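PDB 1M72: caspase-1 from Spodoptera frugiperda, which cleaves proteins as a cysteine endopeptidase of the caspase family and probably takes part in the activation cascade that executes apoptosis. Local coordinates for the interface of chains A and B. Coordinates in Å, arbitrary orientation; residue numbers count along the deposited sequence, not the author numbering. Chains: chain A/B, Caspase-1.

The interface of chains A and B. Residues chain A 13-16, 139, 174; chain B 160-162.
The shortest polar bond between the chains runs from the backbone N of B:Leu161 to the carbonyl O of A:Tyr174, 2.7 Å. It is paired with a return bond in which the N of A:Tyr174 donates to the O of B:Leu161 (3.0 Å), so the two residues form the closed ring of an antiparallel bridge. On its other side the same B strand, 159-162, runs parallel to A strand 13-15. There A:Ala14 is held through both its backbone groups: its N gives to the O of B:Thr160 (2.9 Å) and its O takes the N of B:Ser162 (2.8 Å). Two residues on, the N of A:Met16 reaches the O of B:Ser162 at 2.9 Å. The B segment therefore lies between two chain A strands, parallel to 13-15 and antiparallel to 174-176.

Side-chain packing centres on B:Leu161, which loses more surface to the partner (54 Å²) than any other residue of the patch. Its CG stands anti to the carbonyl carbon (chi1 -60°), and its two methyl branches diverge to different partners. CD2 meets the methyl CB of A:Ala14 at 3.7 Å and that of A:Ala139 at a similar distance. CD1 sits above the ring plane of A:Tyr174, displaced from the ring centre towards the hydroxyl end, 3.7 Å from OH, the two side chains crossing obliquely. A:Met16 packs its CA 4.0 Å from CB of B:Leu161; with CG anti to the backbone N (chi1 -175°) and the chain bent at chi3, its CE methyl turns towards the O of B:Leu161.

Backbone pairing accounts for all these hydrogen bonds. With its two-fold twin, the contact helps join the two p19/18-p12 heterodimers of the heterotetramer. Because the B segment follows the catalytic B:Cys150 in sequence, its docking against A:Tyr174 and the N-terminal strand of chain A likely also supports the active-site loop of copy B, as the equivalent loop bundle does in active caspases.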
loop_
_atom_site.group_PDB
_atom_site.type_symbol
_atom_site.label_atom_id
_atom_site.label_comp_id
_atom_site.label_asym_id
_atom_site.label_seq_id
_atom_site.Cartn_x
_atom_site.Cartn_y
_atom_site.Cartn_z
ATOM N N VAL A 13 15.021 -12.171 -20.123
ATOM C CA VAL A 13 15.926 -12.742 -19.126
ATOM C C VAL A 13 16.859 -11.784 -18.364
ATOM O O VAL A 13 17.562 -10.955 -18.943
ATOM C CB VAL A 13 16.741 -13.910 -19.759
ATOM N N ALA A 14 16.850 -11.924 -17.044
ATOM C CA ALA A 14 17.674 -11.096 -16.173
ATOM C C ALA A 14 18.449 -11.987 -15.221
ATOM O O ALA A 14 18.126 -13.162 -15.045
ATOM C CB ALA A 14 16.794 -10.118 -15.374
ATOM N N ARG A 15 19.484 -11.426 -14.617
ATOM C CA ARG A 15 20.268 -12.186 -13.665
ATOM C C ARG A 15 19.425 -12.440 -12.399
ATOM O O ARG A 15 18.716 -11.554 -11.908
ATOM C CB ARG A 15 21.550 -11.432 -13.287
ATOM C CG ARG A 15 22.502 -12.237 -12.379
ATOM C CD ARG A 15 23.658 -11.376 -11.825
ATOM N NE ARG A 15 24.553 -10.811 -12.849
ATOM C CZ ARG A 15 25.449 -9.849 -12.612
ATOM N NH1 ARG A 15 25.586 -9.327 -11.388
ATOM N NH2 ARG A 15 26.209 -9.401 -13.601
ATOM N N MET A 16 19.484 -13.662 -11.895
ATOM C CA MET A 16 18.765 -13.998 -10.689
ATOM C C MET A 16 19.575 -13.358 -9.560
ATOM O O MET A 16 20.742 -13.671 -9.374
ATOM C CB MET A 16 18.720 -15.507 -10.552
ATOM C CG MET A 16 17.908 -15.995 -9.417
ATOM S SD MET A 16 18.312 -17.704 -9.113
ATOM C CE MET A 16 17.344 -18.490 -10.448
ATOM N N ALA A 139 15.949 -6.278 -11.687
ATOM C CA ALA A 139 14.982 -7.343 -11.628
ATOM C C ALA A 139 15.220 -8.217 -10.374
ATOM O O ALA A 139 16.364 -8.621 -10.059
ATOM C CB ALA A 139 15.046 -8.173 -12.903
ATOM N N TYR A 174 13.676 -18.952 -12.703
ATOM C CA TYR A 174 12.284 -18.658 -12.284
ATOM C C TYR A 174 11.723 -17.321 -12.788
ATOM O O TYR A 174 12.452 -16.333 -12.944
ATOM C CB TYR A 174 12.077 -18.819 -10.752
ATOM C CG TYR A 174 12.724 -17.774 -9.878
ATOM C CD1 TYR A 174 12.036 -16.614 -9.513
ATOM C CD2 TYR A 174 14.042 -17.931 -9.425
ATOM C CE1 TYR A 174 12.657 -15.636 -8.719
ATOM C CE2 TYR A 174 14.656 -16.978 -8.641
ATOM C CZ TYR A 174 13.965 -15.830 -8.292
ATOM O OH TYR A 174 14.595 -14.875 -7.532
ATOM N N THR B 160 11.945 -13.762 -16.937
ATOM C CA THR B 160 12.628 -14.933 -16.406
ATOM C C THR B 160 13.935 -14.505 -15.750
ATOM O O THR B 160 14.661 -13.680 -16.301
ATOM C CB THR B 160 12.906 -15.959 -17.536
ATOM O OG1 THR B 160 11.662 -16.349 -18.127
ATOM C CG2 THR B 160 13.583 -17.224 -16.999
ATOM N N LEU B 161 14.206 -15.007 -14.553
ATOM C CA LEU B 161 15.463 -14.689 -13.864
ATOM C C LEU B 161 16.322 -15.959 -13.954
ATOM O O LEU B 161 15.816 -17.062 -13.693
ATOM C CB LEU B 161 15.207 -14.321 -12.376
ATOM C CG LEU B 161 14.308 -13.107 -12.022
ATOM C CD1 LEU B 161 14.481 -12.691 -10.563
ATOM C CD2 LEU B 161 14.678 -11.932 -12.906
ATOM N N SER B 162 17.605 -15.825 -14.298
ATOM C CA SER B 162 18.476 -17.014 -14.452
ATOM C C SER B 162 19.814 -17.069 -13.731
ATOM O O SER B 162 20.335 -16.054 -13.277
ATOM C CB SER B 162 18.765 -17.276 -15.946
ATOM O OG SER B 162 18.000 -18.361 -16.460
#